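Local coordinates for DUF4785 domain-containing protein (Legionella pneumophila subsp. pneumophila, PDB 4KH9) that is of unknown function but binds calcium ions and is built from three DUF4785-family domains, at residues S41-S46 with Y163-T168; Y239-V244 with S256-F261; A292-L297 with Q317-L322. All coordinates share one frame; numbering follows the deposited sequence.

Contact 1 of 3, residues S41-S46 with Y163-T168; sequences SNVRRS and YLEVET
R44 and S46 pair with V166 and L164 in two antiparallel hydrogen-bonded pairs, with R45 and E165 as the non-hydrogen-bonded pair between them, and the strand axes of 44-46 and 163-168 run 156° apart. Before R44 the partnership is continued by a side chain. The amide of N42 stands in for a strand backbone and grips T168 twice: OD1 of N42 accepts the backbone N-H of T168 at 2.9 Å in an almost straight bond, while ND2 of N42 gives a proton in the plane of the amide to OG1 of T168 at 2.6 Å. That hydroxyl is also bonded to the carbonyl of S170, and ND2 of N42 to the carbonyl of A260, which holds the amide from several directions. V43 spreads its two methyls over neighbouring acids: CG1 rests 3.6 Å from CD of E165, and CG2 lies 3.4 Å from CD of E167. R45 runs beside both E165 and Y163. Its CD comes obliquely to the Y163 ring, 3.3 Å from CE1. The chain then bends at chi3 (-77°), which places NE to one side, and NH1 of R45 forms a salt bridge of 3.0 Å to OE1 of E165. The acceptor lies in the guanidinium plane, but the donor stands well above the carboxylate plane. A water donates to the carbonyls of both R44 and L164. On the face of L164 and V166, S46 turns its hydroxyl to the carbonyl of S256. The contact thus joins the N-terminal and central family regions by mixed chemistry: one side carries charges, probably eased by R45 beside E165, while the other brings S46, L164 and V166 against strands of the central domain.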
ATOM      1  N   SER A  41      -9.302  -7.490   0.409  1.00 51.53           N
ATOM      2  CA  SER A  41      -9.101  -6.699  -0.799  1.00 49.34           C
ATOM      3  C   SER A  41      -8.430  -5.383  -0.501  1.00 47.94           C
ATOM      4  O   SER A  41      -8.651  -4.824   0.569  1.00 49.27           O
ATOM      5  CB  SER A  41     -10.449  -6.439  -1.463  1.00 54.50           C
ATOM      6  OG  SER A  41     -10.283  -6.026  -2.805  1.00 67.24           O
ATOM      7  N   ASN A  42      -7.634  -4.861  -1.453  1.00 38.65           N
ATOM      8  CA  ASN A  42      -6.981  -3.570  -1.305  1.00 35.38           C
ATOM      9  C   ASN A  42      -7.678  -2.566  -2.225  1.00 38.57           C
ATOM     10  O   ASN A  42      -7.050  -1.586  -2.643  1.00 38.65           O
ATOM     11  CB  ASN A  42      -5.438  -3.632  -1.566  1.00 32.21           C
ATOM     12  CG  ASN A  42      -4.994  -4.046  -2.951  1.00 38.45           C
ATOM     13  OD1 ASN A  42      -5.813  -4.269  -3.852  1.00 31.07           O
ATOM     14  ND2 ASN A  42      -3.660  -4.153  -3.145  1.00 27.96           N
ATOM     15  N   VAL A  43      -8.969  -2.805  -2.557  1.00 34.33           N
ATOM     16  CA  VAL A  43      -9.767  -1.847  -3.353  1.00 33.72           C
ATOM     17  C   VAL A  43      -9.705  -0.485  -2.630  1.00 35.50           C
ATOM     18  O   VAL A  43      -9.844  -0.426  -1.415  1.00 35.10           O
ATOM     19  CB  VAL A  43     -11.243  -2.313  -3.594  1.00 38.43           C
ATOM     20  CG1 VAL A  43     -12.092  -1.223  -4.266  1.00 38.94           C
ATOM     21  CG2 VAL A  43     -11.291  -3.591  -4.419  1.00 38.25           C
ATOM     22  N   ARG A  44      -9.426   0.568  -3.372  1.00 30.31           N
ATOM     23  CA  ARG A  44      -9.321   1.903  -2.843  1.00 30.99           C
ATOM     24  C   ARG A  44      -9.980   2.887  -3.803  1.00 33.51           C
ATOM     25  O   ARG A  44      -9.698   2.849  -4.998  1.00 31.06           O
ATOM     26  CB  ARG A  44      -7.839   2.279  -2.600  1.00 31.46           C
ATOM     27  CG  ARG A  44      -7.273   1.799  -1.275  1.00 40.68           C
ATOM     28  CD  ARG A  44      -7.880   2.551  -0.103  1.00 45.35           C
ATOM     29  NE  ARG A  44      -7.475   2.013   1.191  1.00 57.01           N
ATOM     30  CZ  ARG A  44      -8.162   1.099   1.868  1.00 77.30           C
ATOM     31  NH1 ARG A  44      -9.294   0.611   1.376  1.00 63.36           N
ATOM     32  NH2 ARG A  44      -7.728   0.673   3.046  1.00 71.11           N
ATOM     33  N   ARG A  45     -10.861   3.756  -3.275  1.00 28.01           N
ATOM     34  CA  ARG A  45     -11.465   4.811  -4.068  1.00 28.13           C
ATOM     35  C   ARG A  45     -10.889   6.197  -3.671  1.00 31.90           C
ATOM     36  O   ARG A  45     -10.590   6.438  -2.512  1.00 30.58           O
ATOM     37  CB  ARG A  45     -12.972   4.798  -3.946  1.00 29.57           C
ATOM     38  CG  ARG A  45     -13.594   3.569  -4.633  1.00 37.10           C
ATOM     39  CD  ARG A  45     -15.123   3.542  -4.536  1.00 37.69           C
ATOM     40  NE  ARG A  45     -15.616   3.133  -3.228  1.00 35.29           N
ATOM     41  CZ  ARG A  45     -15.826   1.873  -2.872  1.00 54.22           C
ATOM     42  NH1 ARG A  45     -15.579   0.885  -3.726  1.00 40.31           N
ATOM     43  NH2 ARG A  45     -16.274   1.586  -1.653  1.00 36.09           N
ATOM     44  N   SER A  46     -10.738   7.075  -4.653  1.00 28.49           N
ATOM     45  CA  SER A  46     -10.241   8.452  -4.524  1.00 26.08           C
ATOM     46  C   SER A  46     -11.246   9.401  -5.130  1.00 26.55           C
ATOM     47  O   SER A  46     -11.748   9.158  -6.238  1.00 25.86           O
ATOM     48  CB  SER A  46      -8.898   8.597  -5.245  1.00 28.99           C
ATOM     49  OG  SER A  46      -8.515   9.966  -5.388  1.00 27.98           O
ATOM     50  N   TYR A 163     -15.331   9.264  -8.822  1.00 27.04           N
ATOM     51  CA  TYR A 163     -14.219   8.696  -8.090  1.00 27.36           C
ATOM     52  C   TYR A 163     -13.404   7.763  -8.964  1.00 32.59           C
ATOM     53  O   TYR A 163     -13.887   7.268  -9.991  1.00 34.26           O
ATOM     54  CB  TYR A 163     -14.699   7.952  -6.830  1.00 29.09           C
ATOM     55  CG  TYR A 163     -15.662   6.823  -7.108  1.00 33.52           C
ATOM     56  CD1 TYR A 163     -15.199   5.534  -7.375  1.00 35.12           C
ATOM     57  CD2 TYR A 163     -17.044   7.028  -7.063  1.00 35.45           C
ATOM     58  CE1 TYR A 163     -16.082   4.478  -7.582  1.00 35.75           C
ATOM     59  CE2 TYR A 163     -17.936   5.979  -7.292  1.00 36.94           C
ATOM     60  CZ  TYR A 163     -17.448   4.701  -7.532  1.00 40.73           C
ATOM     61  OH  TYR A 163     -18.304   3.651  -7.739  1.00 41.01           O
ATOM     62  N   LEU A 164     -12.166   7.538  -8.544  1.00 29.93           N
ATOM     63  CA  LEU A 164     -11.244   6.607  -9.176  1.00 29.06           C
ATOM     64  C   LEU A 164     -11.155   5.397  -8.306  1.00 33.59           C
ATOM     65  O   LEU A 164     -10.914   5.544  -7.108  1.00 33.80           O
ATOM     66  CB  LEU A 164      -9.858   7.241  -9.372  1.00 28.22           C
ATOM     67  CG  LEU A 164      -8.809   6.367 -10.069  1.00 32.25           C
ATOM     68  CD1 LEU A 164      -9.133   6.198 -11.550  1.00 31.47           C
ATOM     69  CD2 LEU A 164      -7.434   6.931  -9.885  1.00 34.95           C
ATOM     70  N   GLU A 165     -11.365   4.204  -8.873  1.00 30.46           N
ATOM     71  CA  GLU A 165     -11.235   2.966  -8.095  1.00 29.65           C
ATOM     72  C   GLU A 165      -9.991   2.175  -8.585  1.00 31.65           C
ATOM     73  O   GLU A 165      -9.824   2.000  -9.771  1.00 27.24           O
ATOM     74  CB  GLU A 165     -12.515   2.129  -8.176  1.00 30.94           C
ATOM     75  CG  GLU A 165     -12.445   0.912  -7.270  1.00 38.12           C
ATOM     76  CD  GLU A 165     -13.742   0.136  -7.161  1.00 58.23           C
ATOM     77  OE1 GLU A 165     -14.713   0.697  -6.607  1.00 48.98           O
ATOM     78  OE2 GLU A 165     -13.779  -1.043  -7.585  1.00 45.81           O
ATOM     79  N   VAL A 166      -9.105   1.759  -7.655  1.00 29.93           N
ATOM     80  CA  VAL A 166      -7.884   1.010  -7.963  1.00 30.32           C
ATOM     81  C   VAL A 166      -7.802  -0.209  -7.056  1.00 34.43           C
ATOM     82  O   VAL A 166      -8.288  -0.171  -5.916  1.00 33.63           O
ATOM     83  CB  VAL A 166      -6.597   1.868  -7.838  1.00 35.06           C
ATOM     84  CG1 VAL A 166      -6.653   3.082  -8.752  1.00 35.09           C
ATOM     85  CG2 VAL A 166      -6.318   2.278  -6.387  1.00 35.11           C
ATOM     86  N   GLU A 167      -7.190  -1.279  -7.544  1.00 31.27           N
ATOM     87  CA  GLU A 167      -6.934  -2.503  -6.754  1.00 31.04           C
ATOM     88  C   GLU A 167      -5.909  -3.392  -7.456  1.00 32.92           C
ATOM     89  O   GLU A 167      -5.758  -3.290  -8.661  1.00 33.85           O
ATOM     90  CB  GLU A 167      -8.211  -3.313  -6.466  1.00 32.77           C
ATOM     91  CG  GLU A 167      -8.957  -3.803  -7.684  1.00 47.56           C
ATOM     92  CD  GLU A 167     -10.081  -4.777  -7.385  1.00 69.25           C
ATOM     93  OE1 GLU A 167      -9.806  -5.857  -6.813  1.00 67.22           O
ATOM     94  OE2 GLU A 167     -11.237  -4.470  -7.753  1.00 56.11           O
ATOM     95  N   THR A 168      -5.233  -4.281  -6.705  1.00 27.22           N
ATOM     96  CA  THR A 168      -4.304  -5.253  -7.300  1.00 27.26           C
ATOM     97  C   THR A 168      -4.932  -6.655  -7.108  1.00 32.96           C
ATOM     98  O   THR A 168      -5.840  -6.801  -6.289  1.00 32.52           O
ATOM     99  CB  THR A 168      -2.890  -5.119  -6.752  1.00 32.60           C
ATOM    100  OG1 THR A 168      -2.880  -5.360  -5.357  1.00 31.62           O
ATOM    101  CG2 THR A 168      -2.278  -3.751  -7.035  1.00 33.34           C
TER
HETATM  102  O   HOH W   1      -7.465  -6.726  -3.792  1.00 56.10           O
HETATM  103  O   HOH W   2      -8.342   5.121  -5.867  1.00 32.41           O

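Contact 2 of 3, residues Y239-V244 with S256-F261; sequences YLETDV and SGHTAF
S256 faces D243 at the start of the pairing, its CB 3.7 Å from OD1 of D243, yet the polar ends look elsewhere: OG of S256 bonds to the backbone N of K50, and OD1 of D243 forms a salt bridge with R254. At G257 the two backbones bond in both directions with T242, G257 N donating to T242 O at 2.8 Å and T242 N returning the bond to G257 O. H258 lies beside E241 with its ring plane nearly perpendicular to the carboxylate; as H258 has a second conformer, their closeness remains doubtful. The carboxylate of E241 has R200 as its salt-bridge partner. T259 forms the next hydrogen-bonded pair, with L240, whose N donates to T259 O at 2.8 Å. On the L240 face CG2 of T259 lies 4.0 Å from CB of L240, while OG1, anti to its backbone N (chi1 -158°), bonds to the carbonyl of N42. A260 then offers its CB to the ring of Y239, 3.6 Å from CE2 and at an oblique angle. F261 closes the run, with CE1 3.9 Å from N of L240, near the ring plane. Strand 196-202 flanks 238-248 within the sheet, while L240, T242 and V244 meet side chains of strand 178-186, and T242 and T259 also meet strand 163-168.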
ATOM      1  N   TYR A 239       3.371   0.601  -3.072  1.00 33.01           N
ATOM      2  CA  TYR A 239       2.163   1.263  -3.495  1.00 33.41           C
ATOM      3  C   TYR A 239       2.046   1.275  -4.988  1.00 34.04           C
ATOM      4  O   TYR A 239       3.023   1.443  -5.717  1.00 32.80           O
ATOM      5  CB  TYR A 239       2.077   2.741  -2.975  1.00 37.22           C
ATOM      6  CG  TYR A 239       1.738   2.841  -1.511  1.00 44.37           C
ATOM      7  CD1 TYR A 239       2.733   2.751  -0.536  1.00 47.03           C
ATOM      8  CD2 TYR A 239       0.412   2.927  -1.085  1.00 46.86           C
ATOM      9  CE1 TYR A 239       2.417   2.759   0.826  1.00 48.41           C
ATOM     10  CE2 TYR A 239       0.088   2.957   0.272  1.00 47.37           C
ATOM     11  CZ  TYR A 239       1.094   2.845   1.222  1.00 58.18           C
ATOM     12  OH  TYR A 239       0.793   2.867   2.559  1.00 65.41           O
ATOM     13  N   LEU A 240       0.833   1.068  -5.425  1.00 30.15           N
ATOM     14  CA  LEU A 240       0.353   1.325  -6.757  1.00 29.37           C
ATOM     15  C   LEU A 240      -0.048   2.795  -6.777  1.00 30.89           C
ATOM     16  O   LEU A 240      -0.828   3.211  -5.917  1.00 27.70           O
ATOM     17  CB  LEU A 240      -0.816   0.401  -7.145  1.00 29.26           C
ATOM     18  CG  LEU A 240      -1.623   0.842  -8.386  1.00 33.03           C
ATOM     19  CD1 LEU A 240      -0.753   0.764  -9.664  1.00 31.72           C
ATOM     20  CD2 LEU A 240      -2.916   0.042  -8.533  1.00 36.82           C
ATOM     21  N   GLU A 241       0.533   3.589  -7.697  1.00 27.61           N
ATOM     22  CA  GLU A 241       0.191   5.014  -7.859  1.00 27.84           C
ATOM     23  C   GLU A 241      -0.356   5.225  -9.244  1.00 29.01           C
ATOM     24  O   GLU A 241       0.279   4.811 -10.219  1.00 27.58           O
ATOM     25  CB  GLU A 241       1.424   5.943  -7.666  1.00 29.29           C
ATOM     26  CG  GLU A 241       2.122   5.915  -6.320  1.00 45.23           C
ATOM     27  CD  GLU A 241       3.161   7.018  -6.193  1.00 75.24           C
ATOM     28  OE1 GLU A 241       3.728   7.447  -7.228  1.00 57.31           O
ATOM     29  OE2 GLU A 241       3.434   7.430  -5.043  1.00 84.09           O
ATOM     30  N   THR A 242      -1.509   5.818  -9.353  1.00 26.76           N
ATOM     31  CA  THR A 242      -2.066   6.064 -10.674  0.50 26.29           C
ATOM     32  C   THR A 242      -2.636   7.478 -10.745  1.00 30.62           C
ATOM     33  O   THR A 242      -3.107   8.033  -9.737  1.00 28.10           O
ATOM     34  CB  THR A 242      -3.099   4.993 -11.079  0.50 30.89           C
ATOM     35  OG1 THR A 242      -3.648   5.328 -12.356  0.50 24.75           O
ATOM     36  CG2 THR A 242      -4.203   4.832 -10.083  0.50 30.51           C
ATOM     37  N   ASP A 243      -2.615   8.027 -11.968  1.00 29.62           N
ATOM     38  CA  ASP A 243      -3.095   9.359 -12.312  1.00 30.30           C
ATOM     39  C   ASP A 243      -3.894   9.257 -13.583  1.00 29.71           C
ATOM     40  O   ASP A 243      -3.445   8.658 -14.563  1.00 27.93           O
ATOM     41  CB  ASP A 243      -1.915  10.353 -12.455  1.00 33.19           C
ATOM     42  CG  ASP A 243      -2.247  11.823 -12.225  1.00 51.00           C
ATOM     43  OD1 ASP A 243      -3.443  12.140 -11.932  1.00 53.14           O
ATOM     44  OD2 ASP A 243      -1.324  12.660 -12.329  1.00 58.93           O
ATOM     45  N   VAL A 244      -5.121   9.768 -13.541  1.00 25.32           N
ATOM     46  CA  VAL A 244      -6.027   9.711 -14.674  1.00 26.81           C
ATOM     47  C   VAL A 244      -6.552  11.147 -15.000  1.00 33.95           C
ATOM     48  O   VAL A 244      -6.942  11.905 -14.089  1.00 32.59           O
ATOM     49  CB  VAL A 244      -7.177   8.735 -14.326  1.00 32.48           C
ATOM     50  CG1 VAL A 244      -8.305   8.785 -15.340  1.00 33.83           C
ATOM     51  CG2 VAL A 244      -6.655   7.296 -14.168  1.00 32.27           C
ATOM     52  N   SER A 256      -6.378  10.918  -8.981  1.00 25.64           N
ATOM     53  CA  SER A 256      -5.184  10.151  -8.709  1.00 25.98           C
ATOM     54  C   SER A 256      -5.503   9.200  -7.574  1.00 33.20           C
ATOM     55  O   SER A 256      -6.404   9.460  -6.778  1.00 33.16           O
ATOM     56  CB  SER A 256      -3.965  11.025  -8.427  1.00 27.60           C
ATOM     57  OG  SER A 256      -3.989  11.466  -7.092  1.00 40.30           O
ATOM     58  N   GLY A 257      -4.860   8.052  -7.580  1.00 32.72           N
ATOM     59  CA  GLY A 257      -5.138   7.037  -6.577  1.00 33.12           C
ATOM     60  C   GLY A 257      -3.938   6.213  -6.210  1.00 35.53           C
ATOM     61  O   GLY A 257      -2.957   6.171  -6.949  1.00 33.03           O
ATOM     62  N   HIS A 258      -4.047   5.585  -5.045  1.00 33.26           N
ATOM     63  CA  HIS A 258      -3.030   4.749  -4.423  0.50 34.59           C
ATOM     64  C   HIS A 258      -3.635   3.501  -3.830  1.00 38.07           C
ATOM     65  O   HIS A 258      -4.784   3.545  -3.374  1.00 39.68           O
ATOM     66  CB  HIS A 258      -2.317   5.507  -3.266  0.50 37.00           C
ATOM     67  CG  HIS A 258      -1.647   6.811  -3.590  0.50 41.69           C
ATOM     68  ND1 HIS A 258      -0.281   6.891  -3.808  0.50 44.38           N
ATOM     69  CD2 HIS A 258      -2.161   8.061  -3.594  0.50 43.82           C
ATOM     70  CE1 HIS A 258      -0.018   8.178  -3.987  0.50 43.89           C
ATOM     71  NE2 HIS A 258      -1.119   8.919  -3.863  0.50 44.02           N
ATOM     72  N   THR A 259      -2.857   2.430  -3.731  1.00 33.32           N
ATOM     73  CA  THR A 259      -3.251   1.241  -2.981  1.00 31.76           C
ATOM     74  C   THR A 259      -1.946   0.523  -2.601  1.00 34.92           C
ATOM     75  O   THR A 259      -0.937   0.600  -3.307  1.00 31.97           O
ATOM     76  CB  THR A 259      -4.331   0.340  -3.599  1.00 37.40           C
ATOM     77  OG1 THR A 259      -4.885  -0.385  -2.486  1.00 40.10           O
ATOM     78  CG2 THR A 259      -3.793  -0.617  -4.688  1.00 30.88           C
ATOM     79  N   ALA A 260      -1.955  -0.071  -1.409  1.00 32.46           N
ATOM     80  CA  ALA A 260      -0.800  -0.739  -0.833  1.00 31.68           C
ATOM     81  C   ALA A 260      -0.831  -2.232  -1.105  1.00 33.57           C
ATOM     82  O   ALA A 260      -1.889  -2.857  -1.185  1.00 31.47           O
ATOM     83  CB  ALA A 260      -0.753  -0.494   0.679  1.00 31.85           C
ATOM     84  N   PHE A 261       0.356  -2.811  -1.194  1.00 31.44           N
ATOM     85  CA  PHE A 261       0.518  -4.252  -1.318  1.00 31.22           C
ATOM     86  C   PHE A 261       1.845  -4.610  -0.676  1.00 36.49           C
ATOM     87  O   PHE A 261       2.730  -3.760  -0.547  1.00 34.07           O
ATOM     88  CB  PHE A 261       0.401  -4.752  -2.779  1.00 31.56           C
ATOM     89  CG  PHE A 261       1.450  -4.241  -3.735  1.00 30.49           C
ATOM     90  CD1 PHE A 261       1.241  -3.061  -4.465  1.00 30.84           C
ATOM     91  CD2 PHE A 261       2.618  -4.967  -3.956  1.00 31.63           C
ATOM     92  CE1 PHE A 261       2.195  -2.603  -5.374  1.00 31.96           C
ATOM     93  CE2 PHE A 261       3.565  -4.524  -4.882  1.00 34.88           C
ATOM     94  CZ  PHE A 261       3.343  -3.348  -5.593  1.00 31.99           C
TER

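Contact 3 of 3, residues A292-L297 with Q317-L322; sequences ASRYAL and QRAQWL
R318 O is approached by two consecutive residues of the facing strand: L297 N donates to it at 2.7 Å, and CA of A296 comes up as a weaker CH donor at 3.3 Å. R318 N returns a bond to L297 O, and the same two-way exchange recurs between Y295 and Q320 and between S293 and L322, where L322 N meets S293 O at 2.8 Å in an almost straight bond (177°). Between these pairs stand the non-hydrogen-bonded partners. A296 and A319, with small side chains, bring their backbones close, their CB atoms 4.1 Å apart. R294 and W321 fill much more. The arginine is extended as far as NE, with CG anti to the backbone N (chi1 -175°), and lays one face of its guanidinium over the opposing backbone, with Q320 N about 4.0 Å above that plane; NH2 of R294 also touches CB of A319 at 3.6 Å. Two carbonyls, of S21 and E23, bind NH1 of R294 and fix its end. W321 sets one face of its indole against the backbone of S293, whose C is 3.6 Å from CE3, while the six-membered ring reaches CB of A292. R22 makes a cation-pi contact with this indole, and its NE1 bonds to E323. On the other side of the sheet Y295 and L322 cross, CD1 of L322 lying 3.7 Å from CD2 of Y295, and L297 and L322 meet strand 325-333 of the second sheet. This is the paired core of two successive strands, 293-302 and 312-322, in a two-sheet beta sandwich, as expected of an E-set domain; strand 25-29 adds to its edge through D27, a calcium ligand seen in this protein, which bonds to the backbone of Q317.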
ATOM      1  N   ALA A 292      21.285 -16.066   5.195  1.00 38.27           N
ATOM      2  CA  ALA A 292      21.479 -16.166   6.639  1.00 38.09           C
ATOM      3  C   ALA A 292      20.593 -15.129   7.342  1.00 40.19           C
ATOM      4  O   ALA A 292      20.689 -13.928   7.064  1.00 39.98           O
ATOM      5  CB  ALA A 292      22.957 -15.955   6.989  1.00 38.63           C
ATOM      6  N   SER A 293      19.661 -15.600   8.174  1.00 35.47           N
ATOM      7  CA  SER A 293      18.722 -14.704   8.855  1.00 33.15           C
ATOM      8  C   SER A 293      18.031 -15.426   9.968  1.00 32.89           C
ATOM      9  O   SER A 293      18.248 -16.616  10.173  1.00 31.82           O
ATOM     10  CB  SER A 293      17.686 -14.160   7.857  1.00 35.67           C
ATOM     11  OG  SER A 293      16.905 -13.107   8.400  1.00 39.80           O
ATOM     12  N   ARG A 294      17.166 -14.709  10.678  1.00 31.56           N
ATOM     13  CA  ARG A 294      16.321 -15.304  11.707  1.00 31.09           C
ATOM     14  C   ARG A 294      14.972 -15.621  11.086  1.00 31.75           C
ATOM     15  O   ARG A 294      14.322 -14.759  10.489  1.00 29.36           O
ATOM     16  CB  ARG A 294      16.192 -14.390  12.934  1.00 33.30           C
ATOM     17  CG  ARG A 294      15.410 -15.048  14.059  1.00 34.34           C
ATOM     18  CD  ARG A 294      15.375 -14.162  15.285  1.00 34.51           C
ATOM     19  NE  ARG A 294      14.712 -14.845  16.392  1.00 34.18           N
ATOM     20  CZ  ARG A 294      15.238 -15.827  17.117  1.00 39.26           C
ATOM     21  NH1 ARG A 294      16.449 -16.294  16.840  1.00 33.37           N
ATOM     22  NH2 ARG A 294      14.541 -16.379  18.095  1.00 33.08           N
ATOM     23  N   TYR A 295      14.549 -16.869  11.230  1.00 28.50           N
ATOM     24  CA  TYR A 295      13.292 -17.337  10.663  1.00 27.51           C
ATOM     25  C   TYR A 295      12.397 -17.935  11.729  1.00 33.79           C
ATOM     26  O   TYR A 295      12.889 -18.537  12.705  1.00 31.86           O
ATOM     27  CB  TYR A 295      13.558 -18.401   9.585  1.00 28.03           C
ATOM     28  CG  TYR A 295      14.332 -17.891   8.394  1.00 29.05           C
ATOM     29  CD1 TYR A 295      13.678 -17.346   7.294  1.00 30.11           C
ATOM     30  CD2 TYR A 295      15.716 -17.996   8.342  1.00 30.02           C
ATOM     31  CE1 TYR A 295      14.390 -16.869   6.190  1.00 30.51           C
ATOM     32  CE2 TYR A 295      16.438 -17.547   7.231  1.00 31.10           C
ATOM     33  CZ  TYR A 295      15.766 -17.001   6.148  1.00 36.60           C
ATOM     34  OH  TYR A 295      16.464 -16.507   5.069  1.00 33.65           O
ATOM     35  N   ALA A 296      11.079 -17.810  11.531  1.00 30.56           N
ATOM     36  CA  ALA A 296      10.130 -18.419  12.451  1.00 30.34           C
ATOM     37  C   ALA A 296       9.194 -19.296  11.699  1.00 34.03           C
ATOM     38  O   ALA A 296       8.597 -18.879  10.711  1.00 34.18           O
ATOM     39  CB  ALA A 296       9.356 -17.368  13.230  1.00 31.42           C
ATOM     40  N   LEU A 297       9.085 -20.528  12.144  1.00 33.00           N
ATOM     41  CA  LEU A 297       8.136 -21.479  11.602  1.00 34.89           C
ATOM     42  C   LEU A 297       6.930 -21.495  12.504  1.00 39.73           C
ATOM     43  O   LEU A 297       7.058 -21.852  13.673  1.00 40.54           O
ATOM     44  CB  LEU A 297       8.775 -22.856  11.491  1.00 36.57           C
ATOM     45  CG  LEU A 297       7.853 -24.004  11.091  1.00 43.51           C
ATOM     46  CD1 LEU A 297       7.239 -23.777   9.695  1.00 44.57           C
ATOM     47  CD2 LEU A 297       8.587 -25.303  11.162  1.00 46.28           C
ATOM     48  N   GLN A 317       5.268 -22.012  17.563  1.00 35.41           N
ATOM     49  CA  GLN A 317       6.215 -21.240  16.798  1.00 34.46           C
ATOM     50  C   GLN A 317       7.658 -21.586  17.176  1.00 38.59           C
ATOM     51  O   GLN A 317       8.039 -21.461  18.336  1.00 37.32           O
ATOM     52  CB  GLN A 317       5.957 -19.736  16.990  1.00 34.55           C
ATOM     53  CG  GLN A 317       6.869 -18.882  16.140  1.00 42.21           C
ATOM     54  CD  GLN A 317       6.502 -17.433  16.211  1.00 48.95           C
ATOM     55  OE1 GLN A 317       5.710 -16.952  15.403  1.00 38.39           O
ATOM     56  NE2 GLN A 317       7.047 -16.718  17.179  1.00 39.74           N
ATOM     57  N   ARG A 318       8.457 -21.959  16.170  1.00 34.54           N
ATOM     58  CA  ARG A 318       9.887 -22.239  16.301  1.00 34.76           C
ATOM     59  C   ARG A 318      10.666 -21.140  15.598  1.00 37.67           C
ATOM     60  O   ARG A 318      10.563 -21.011  14.382  1.00 37.33           O
ATOM     61  CB  ARG A 318      10.232 -23.630  15.708  1.00 34.87           C
ATOM     62  CG  ARG A 318      11.750 -23.956  15.612  1.00 35.37           C
ATOM     63  CD  ARG A 318      12.447 -24.203  16.953  1.00 37.23           C
ATOM     64  NE  ARG A 318      11.883 -25.367  17.645  1.00 38.51           N
ATOM     65  CZ  ARG A 318      12.285 -25.827  18.821  1.00 47.07           C
ATOM     66  NH1 ARG A 318      13.293 -25.249  19.457  1.00 35.94           N
ATOM     67  NH2 ARG A 318      11.680 -26.867  19.371  1.00 37.18           N
ATOM     68  N   ALA A 319      11.422 -20.348  16.349  1.00 33.74           N
ATOM     69  CA  ALA A 319      12.244 -19.255  15.805  1.00 32.08           C
ATOM     70  C   ALA A 319      13.719 -19.529  16.082  1.00 38.78           C
ATOM     71  O   ALA A 319      14.092 -19.838  17.210  1.00 41.14           O
ATOM     72  CB  ALA A 319      11.817 -17.918  16.406  1.00 32.20           C
ATOM     73  N   GLN A 320      14.547 -19.499  15.037  1.00 36.66           N
ATOM     74  CA  GLN A 320      15.983 -19.733  15.162  1.00 36.58           C
ATOM     75  C   GLN A 320      16.751 -19.029  14.051  1.00 39.91           C
ATOM     76  O   GLN A 320      16.152 -18.557  13.085  1.00 38.61           O
ATOM     77  CB  GLN A 320      16.330 -21.238  15.189  1.00 38.57           C
ATOM     78  CG  GLN A 320      15.794 -22.099  14.062  1.00 50.16           C
ATOM     79  CD  GLN A 320      16.000 -23.550  14.418  1.00 67.75           C
ATOM     80  OE1 GLN A 320      15.104 -24.218  14.959  1.00 64.98           O
ATOM     81  NE2 GLN A 320      17.196 -24.061  14.169  1.00 55.05           N
ATOM     82  N   TRP A 321      18.081 -18.920  14.230  1.00 36.25           N
ATOM     83  CA  TRP A 321      18.990 -18.358  13.239  1.00 35.73           C
ATOM     84  C   TRP A 321      19.342 -19.454  12.257  1.00 40.82           C
ATOM     85  O   TRP A 321      19.736 -20.542  12.704  1.00 40.47           O
ATOM     86  CB  TRP A 321      20.250 -17.789  13.892  1.00 33.93           C
ATOM     87  CG  TRP A 321      21.242 -17.290  12.885  1.00 33.82           C
ATOM     88  CD1 TRP A 321      22.291 -17.979  12.335  1.00 36.81           C
ATOM     89  CD2 TRP A 321      21.255 -15.985  12.282  1.00 32.82           C
ATOM     90  NE1 TRP A 321      22.946 -17.188  11.417  1.00 35.76           N
ATOM     91  CE2 TRP A 321      22.332 -15.958  11.367  1.00 36.53           C
ATOM     92  CE3 TRP A 321      20.498 -14.814  12.482  1.00 33.43           C
ATOM     93  CZ2 TRP A 321      22.629 -14.832  10.601  1.00 35.95           C
ATOM     94  CZ3 TRP A 321      20.795 -13.695  11.730  1.00 35.31           C
ATOM     95  CH2 TRP A 321      21.864 -13.700  10.811  1.00 36.35           C
ATOM     96  N   LEU A 322      19.202 -19.191  10.929  1.00 34.87           N
ATOM     97  CA  LEU A 322      19.519 -20.222   9.938  1.00 34.01           C
ATOM     98  C   LEU A 322      20.490 -19.688   8.886  1.00 39.78           C
ATOM     99  O   LEU A 322      20.238 -18.657   8.269  1.00 38.23           O
ATOM    100  CB  LEU A 322      18.241 -20.772   9.246  1.00 32.57           C
ATOM    101  CG  LEU A 322      17.155 -21.420  10.126  1.00 35.30           C
ATOM    102  CD1 LEU A 322      15.855 -21.583   9.363  1.00 33.68           C
ATOM    103  CD2 LEU A 322      17.606 -22.754  10.716  1.00 38.60           C
TER

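Along the chain the three contacts come in series. Contacts 1 and 2 have centres 8 Å apart and share one mixed sheet, in which strands 44-46 and 163-168 lie towards one end and 238-248 and 251-264 towards the other. They meet directly, through probable hydrogen bonds from T259 OG1 to N42 O and between S46 OG and S256 O, which fasten the segment from the N-terminal region to the central domain. Contact 3 belongs to the C-terminal domain and a separate five-stranded sheet; its centre is 36 Å from that of contact 1 and 34 Å from that of contact 2, without touching either. Contact 1 thus joins two domains; contacts 2 and 3 each lie within one.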